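Side-chain contacts in putative primosome component (Streptococcus pyogenes serotype M3, PDB 2QGZ), which is a putative helicase loader, probably an ATP-binding P-loop protein that helps place the replicative helicase on DNA, as in the DnaI family: residues A173-L176 against S177-G181; S255-F259 against A260-R264. All coordinates share one frame; numbering follows the deposited sequence.

Interaction 1: residues A173-L176 against S177-G181; sequences AHEL and SEKKG
Glu175 and Lys179 meet one turn apart at the C-terminal end of helix 165-179. The backbone bonds come first. Lys179 N reaches Glu175 O at 2.8 Å and almost straight, with an N-H...O angle of 170°, while Ser177 N to Ala173 O and Glu178 N to His174 O are more bent. The series ends in a weak and strongly bent bond from Lys180 N to Leu176 O.

Van der Waals contacts form a second group. The side chains of Glu175 and Lys179 run alongside each other in the same direction; a bend at chi2 of the glutamate (70°) brings the carboxylate beside the lysine's methylenes, with Glu175 OE2 3.4 Å from Lys179 CE. Leu176 packs on Phe143 and Val144 of helix 131-146, and Glu175 also touches Val144.

Charges near one another make the third group. Glu175 OE2 stays 4.8 Å from Lys179 NZ, short of a salt bridge. Glu178 reaches out with an extended chain and sets OE2 near the plane of the His174 ring at its edge, 4.2 Å from His174 ND1, the carboxylate turned 81° from the ring. Glu178 OE2 is also 4.3 Å from Glu175 OE1. The chemistry implies that main-chain hydrogen bonds join the two segments, while Ser177 OG bonds to Ile105 and Arg108 and Lys180 NZ to Val144. The acidic pair, with a bound phosphate ion about 5 Å from the Glu178 side chain, probably repel mildly, and Lys179 probably offsets part of this.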
ATOM      1  N   ALA A 173      -8.555   2.343   2.232  1.00 30.89           N
ATOM      2  CA  ALA A 173      -8.256   3.776   2.326  1.00 31.74           C
ATOM      3  C   ALA A 173      -9.544   4.601   2.323  1.00 32.05           C
ATOM      4  O   ALA A 173      -9.655   5.605   3.025  1.00 32.21           O
ATOM      5  CB  ALA A 173      -7.357   4.215   1.159  1.00 27.64           C
ATOM      6  N   HIS A 174     -10.513   4.173   1.523  1.00 32.65           N
ATOM      7  CA  HIS A 174     -11.781   4.881   1.432  1.00 32.97           C
ATOM      8  C   HIS A 174     -12.567   4.762   2.733  1.00 33.62           C
ATOM      9  O   HIS A 174     -13.223   5.712   3.152  1.00 32.56           O
ATOM     10  CB  HIS A 174     -12.605   4.333   0.274  1.00 33.07           C
ATOM     11  CG  HIS A 174     -13.751   5.210  -0.114  1.00 36.82           C
ATOM     12  ND1 HIS A 174     -14.921   5.274   0.616  1.00 37.26           N
ATOM     13  CD2 HIS A 174     -13.895   6.083  -1.141  1.00 34.66           C
ATOM     14  CE1 HIS A 174     -15.736   6.149   0.051  1.00 37.88           C
ATOM     15  NE2 HIS A 174     -15.138   6.654  -1.014  1.00 36.49           N
ATOM     16  N   GLU A 175     -12.488   3.603   3.377  1.00 34.98           N
ATOM     17  CA  GLU A 175     -13.197   3.376   4.627  1.00 38.52           C
ATOM     18  C   GLU A 175     -12.502   4.121   5.776  1.00 41.40           C
ATOM     19  O   GLU A 175     -13.157   4.597   6.708  1.00 41.18           O
ATOM     20  CB  GLU A 175     -13.257   1.879   4.909  1.00 39.23           C
ATOM     21  CG  GLU A 175     -14.254   1.458   5.958  1.00 42.51           C
ATOM     22  CD  GLU A 175     -15.700   1.616   5.515  1.00 46.23           C
ATOM     23  OE1 GLU A 175     -15.980   1.592   4.293  1.00 46.78           O
ATOM     24  OE2 GLU A 175     -16.570   1.739   6.402  1.00 48.13           O
ATOM     25  N   LEU A 176     -11.175   4.223   5.709  1.00 43.32           N
ATOM     26  CA  LEU A 176     -10.415   4.939   6.733  1.00 46.11           C
ATOM     27  C   LEU A 176     -10.762   6.421   6.687  1.00 46.68           C
ATOM     28  O   LEU A 176     -10.863   7.081   7.719  1.00 48.28           O
ATOM     29  CB  LEU A 176      -8.910   4.771   6.521  1.00 46.54           C
ATOM     30  CG  LEU A 176      -8.263   3.569   7.205  1.00 48.01           C
ATOM     31  CD1 LEU A 176      -6.781   3.526   6.877  1.00 49.62           C
ATOM     32  CD2 LEU A 176      -8.476   3.672   8.697  1.00 48.61           C
ATOM     33  N   SER A 177     -10.936   6.943   5.481  1.00 47.05           N
ATOM     34  CA  SER A 177     -11.285   8.338   5.324  1.00 48.17           C
ATOM     35  C   SER A 177     -12.725   8.592   5.753  1.00 50.99           C
ATOM     36  O   SER A 177     -13.029   9.644   6.303  1.00 53.24           O
ATOM     37  CB  SER A 177     -11.109   8.769   3.875  1.00 46.72           C
ATOM     38  OG  SER A 177     -11.666  10.055   3.685  1.00 47.37           O
ATOM     39  N   GLU A 178     -13.610   7.631   5.508  1.00 53.05           N
ATOM     40  CA  GLU A 178     -15.015   7.797   5.871  1.00 55.73           C
ATOM     41  C   GLU A 178     -15.299   7.603   7.356  1.00 55.76           C
ATOM     42  O   GLU A 178     -15.977   8.423   7.968  1.00 57.08           O
ATOM     43  CB  GLU A 178     -15.905   6.843   5.067  1.00 57.21           C
ATOM     44  CG  GLU A 178     -17.385   6.960   5.428  1.00 61.91           C
ATOM     45  CD  GLU A 178     -18.300   6.149   4.527  1.00 64.42           C
ATOM     46  OE1 GLU A 178     -19.536   6.275   4.676  1.00 67.62           O
ATOM     47  OE2 GLU A 178     -17.793   5.387   3.675  1.00 67.67           O
ATOM     48  N   LYS A 179     -14.797   6.523   7.935  1.00 55.18           N
ATOM     49  CA  LYS A 179     -15.036   6.263   9.348  1.00 56.19           C
ATOM     50  C   LYS A 179     -14.169   7.148  10.218  1.00 55.88           C
ATOM     51  O   LYS A 179     -14.672   7.884  11.062  1.00 58.06           O
ATOM     52  CB  LYS A 179     -14.796   4.785   9.658  1.00 56.68           C
ATOM     53  CG  LYS A 179     -15.840   3.895   9.007  1.00 57.30           C
ATOM     54  CD  LYS A 179     -17.225   4.311   9.476  1.00 57.49           C
ATOM     55  CE  LYS A 179     -18.318   3.651   8.671  1.00 58.89           C
ATOM     56  NZ  LYS A 179     -19.664   3.960   9.243  1.00 58.77           N
ATOM     57  N   LYS A 180     -12.862   7.064  10.019  1.00 55.03           N
ATOM     58  CA  LYS A 180     -11.931   7.898  10.750  1.00 53.00           C
ATOM     59  C   LYS A 180     -11.735   9.071   9.795  1.00 53.16           C
ATOM     60  O   LYS A 180     -12.372   9.106   8.740  1.00 53.60           O
ATOM     61  CB  LYS A 180     -10.625   7.145  10.966  1.00 53.04           C
ATOM     62  CG  LYS A 180     -10.800   5.789  11.650  1.00 52.31           C
ATOM     63  CD  LYS A 180     -11.501   5.936  12.976  1.00 53.27           C
ATOM     64  CE  LYS A 180     -11.147   4.799  13.923  1.00 55.57           C
ATOM     65  NZ  LYS A 180     -11.492   3.468  13.378  1.00 56.82           N
ATOM     66  N   GLY A 181     -10.888  10.033  10.134  1.00 49.99           N
ATOM     67  CA  GLY A 181     -10.703  11.144   9.214  1.00 49.74           C
ATOM     68  C   GLY A 181      -9.316  11.143   8.601  1.00 49.60           C
ATOM     69  O   GLY A 181      -8.831  12.165   8.121  1.00 49.71           O
TER

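Interaction 2: residues S255-F259 against A260-R264; sequences SNYSF and ADLER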
ATOM      1  N   SER A 255       2.124  -6.792  -4.572  1.00 34.71           N
ATOM      2  CA  SER A 255       3.205  -7.279  -5.412  1.00 38.13           C
ATOM      3  C   SER A 255       2.814  -8.566  -6.135  1.00 39.46           C
ATOM      4  O   SER A 255       1.832  -9.214  -5.778  1.00 39.72           O
ATOM      5  CB  SER A 255       4.442  -7.523  -4.531  1.00 38.14           C
ATOM      6  OG  SER A 255       5.539  -8.014  -5.280  1.00 40.86           O
ATOM      7  N   ASN A 256       3.582  -8.923  -7.162  1.00 41.66           N
ATOM      8  CA  ASN A 256       3.339 -10.156  -7.903  1.00 44.31           C
ATOM      9  C   ASN A 256       4.152 -11.266  -7.238  1.00 46.13           C
ATOM     10  O   ASN A 256       3.945 -12.449  -7.516  1.00 47.90           O
ATOM     11  CB  ASN A 256       3.779 -10.015  -9.361  1.00 46.58           C
ATOM     12  CG  ASN A 256       2.924  -9.040 -10.139  1.00 49.00           C
ATOM     13  OD1 ASN A 256       1.704  -9.172 -10.184  1.00 52.78           O
ATOM     14  ND2 ASN A 256       3.559  -8.058 -10.764  1.00 50.06           N
ATOM     15  N   TYR A 257       5.056 -10.875  -6.340  1.00 45.30           N
ATOM     16  CA  TYR A 257       5.927 -11.823  -5.655  1.00 46.14           C
ATOM     17  C   TYR A 257       5.726 -11.855  -4.149  1.00 45.11           C
ATOM     18  O   TYR A 257       5.391 -10.848  -3.533  1.00 45.78           O
ATOM     19  CB  TYR A 257       7.397 -11.470  -5.917  1.00 48.92           C
ATOM     20  CG  TYR A 257       7.729 -11.165  -7.360  1.00 52.91           C
ATOM     21  CD1 TYR A 257       7.768 -12.180  -8.324  1.00 55.51           C
ATOM     22  CD2 TYR A 257       7.989  -9.856  -7.769  1.00 53.61           C
ATOM     23  CE1 TYR A 257       8.057 -11.892  -9.660  1.00 56.57           C
ATOM     24  CE2 TYR A 257       8.276  -9.559  -9.100  1.00 56.07           C
ATOM     25  CZ  TYR A 257       8.308 -10.579 -10.038  1.00 57.03           C
ATOM     26  OH  TYR A 257       8.577 -10.278 -11.353  1.00 59.65           O
ATOM     27  N   SER A 258       5.961 -13.023  -3.561  1.00 45.54           N
ATOM     28  CA  SER A 258       5.861 -13.206  -2.119  1.00 44.49           C
ATOM     29  C   SER A 258       7.152 -12.623  -1.551  1.00 43.95           C
ATOM     30  O   SER A 258       8.010 -12.178  -2.314  1.00 41.61           O
ATOM     31  CB  SER A 258       5.802 -14.692  -1.782  1.00 46.70           C
ATOM     32  OG  SER A 258       7.023 -15.330  -2.132  1.00 48.07           O
ATOM     33  N   PHE A 259       7.296 -12.627  -0.228  1.00 43.74           N
ATOM     34  CA  PHE A 259       8.506 -12.101   0.396  1.00 45.44           C
ATOM     35  C   PHE A 259       9.740 -12.757  -0.200  1.00 48.82           C
ATOM     36  O   PHE A 259      10.594 -12.089  -0.787  1.00 48.37           O
ATOM     37  CB  PHE A 259       8.506 -12.354   1.903  1.00 43.44           C
ATOM     38  CG  PHE A 259       7.693 -11.371   2.689  1.00 43.55           C
ATOM     39  CD1 PHE A 259       7.464 -10.084   2.202  1.00 43.07           C
ATOM     40  CD2 PHE A 259       7.191 -11.716   3.937  1.00 41.84           C
ATOM     41  CE1 PHE A 259       6.749  -9.158   2.951  1.00 41.53           C
ATOM     42  CE2 PHE A 259       6.476 -10.801   4.693  1.00 41.87           C
ATOM     43  CZ  PHE A 259       6.256  -9.518   4.198  1.00 42.44           C
ATOM     44  N   ALA A 260       9.814 -14.076  -0.051  1.00 52.09           N
ATOM     45  CA  ALA A 260      10.938 -14.861  -0.540  1.00 54.01           C
ATOM     46  C   ALA A 260      11.246 -14.641  -2.015  1.00 54.86           C
ATOM     47  O   ALA A 260      12.408 -14.538  -2.394  1.00 54.93           O
ATOM     48  CB  ALA A 260      10.684 -16.335  -0.273  1.00 55.80           C
ATOM     49  N   ASP A 261      10.207 -14.574  -2.844  1.00 56.86           N
ATOM     50  CA  ASP A 261      10.388 -14.365  -4.279  1.00 58.88           C
ATOM     51  C   ASP A 261      10.807 -12.934  -4.603  1.00 59.36           C
ATOM     52  O   ASP A 261      11.533 -12.698  -5.572  1.00 58.58           O
ATOM     53  CB  ASP A 261       9.096 -14.690  -5.044  1.00 62.25           C
ATOM     54  CG  ASP A 261       9.004 -16.155  -5.469  1.00 66.21           C
ATOM     55  OD1 ASP A 261       8.943 -17.049  -4.591  1.00 66.13           O
ATOM     56  OD2 ASP A 261       8.986 -16.410  -6.696  1.00 68.43           O
ATOM     57  N   LEU A 262      10.340 -11.977  -3.806  1.00 59.00           N
ATOM     58  CA  LEU A 262      10.679 -10.579  -4.044  1.00 58.98           C
ATOM     59  C   LEU A 262      12.157 -10.355  -3.780  1.00 61.29           C
ATOM     60  O   LEU A 262      12.836  -9.659  -4.533  1.00 61.34           O
ATOM     61  CB  LEU A 262       9.864  -9.654  -3.138  1.00 55.89           C
ATOM     62  CG  LEU A 262      10.241  -8.176  -3.281  1.00 54.67           C
ATOM     63  CD1 LEU A 262      10.027  -7.733  -4.725  1.00 51.93           C
ATOM     64  CD2 LEU A 262       9.428  -7.329  -2.316  1.00 54.33           C
ATOM     65  N   GLU A 263      12.649 -10.950  -2.701  1.00 63.01           N
ATOM     66  CA  GLU A 263      14.047 -10.810  -2.339  1.00 66.22           C
ATOM     67  C   GLU A 263      14.936 -11.510  -3.364  1.00 66.73           C
ATOM     68  O   GLU A 263      15.882 -10.917  -3.888  1.00 65.66           O
ATOM     69  CB  GLU A 263      14.292 -11.396  -0.948  1.00 67.32           C
ATOM     70  CG  GLU A 263      15.669 -11.078  -0.398  1.00 70.52           C
ATOM     71  CD  GLU A 263      15.834 -11.485   1.054  1.00 72.06           C
ATOM     72  OE1 GLU A 263      16.865 -11.111   1.655  1.00 73.81           O
ATOM     73  OE2 GLU A 263      14.942 -12.176   1.593  1.00 72.16           O
ATOM     74  N   ARG A 264      14.613 -12.769  -3.651  1.00 67.78           N
ATOM     75  CA  ARG A 264      15.372 -13.571  -4.603  1.00 69.29           C
ATOM     76  C   ARG A 264      15.386 -12.964  -6.001  1.00 70.14           C
ATOM     77  O   ARG A 264      16.048 -13.480  -6.897  1.00 70.74           O
ATOM     78  CB  ARG A 264      14.810 -14.991  -4.653  1.00 69.03           C
TER
HETATM   79  O   HOH W   1       7.910 -15.598   1.050  1.00 51.96           O
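Ser258 and Asp261 face each other across the first turn of helix 259-263, a worked case of N-capping. With chi1 at 65°, Ser258 OG sits between its own backbone N and carbonyl carbon, the rotamer that turns the hydroxyl back over the start of the helix. There Ser258 OG accepts from Asp261 N in a weak but fairly straight bond of 3.3 Å. A water joins the cap, accepting from Ala260 N at 2.7 Å and weakly linked to Ser258 OG. Asp261 CB closes on Tyr257 CB at 3.7 Å, and Asp261 OD1 lies 3.6 Å from Ser258 OG.

Tyr257 keeps CG opposite its carbonyl carbon (chi1 -46°). Its CB makes the closest approach and comes within 4.1 Å of Leu262 CB, an apolar contact beside the cap, while the ring heads outward with Leu262 CD1 and Asp261 CB oblique to it. Leu262 N in turn donates to Ser258 O at 2.8 Å. Upstream, Ser255 OG accepts from Tyr257 N, two residues on, at 3.1 Å in an ST turn, bending the chain as it leaves its strand.

Strand 251-255 thus passes through a short loop into helix 259-263. Leu262, whose CG stands anti to the backbone N (chi1 176°), packs together with Phe259 on Met282 of helix 281-288 and on Tyr156 of strand 154-158, while Glu263 forms a salt bridge with Arg286 of that same helix 281-288.

From the N terminus the chain passes through the probable P-loop into helix 165-179, and interaction 1 lies where that helix ends, before strand 184-188. Only after strands 184-188, 217-221 and 251-255 does interaction 2 follow, where the last of these turns into helix 259-263. The two are in series, neither nested nor crossed, and each is local, closing no long loop. The centres of interaction 1 and interaction 2 are 29 Å apart, on opposite sides of the chain's centre. Around interaction 1 gather helices 104-107 and 131-146; around interaction 2, helix 281-288 and strand 154-158. One shows a helix ending, the other a helix beginning, within one parallel sheet fold.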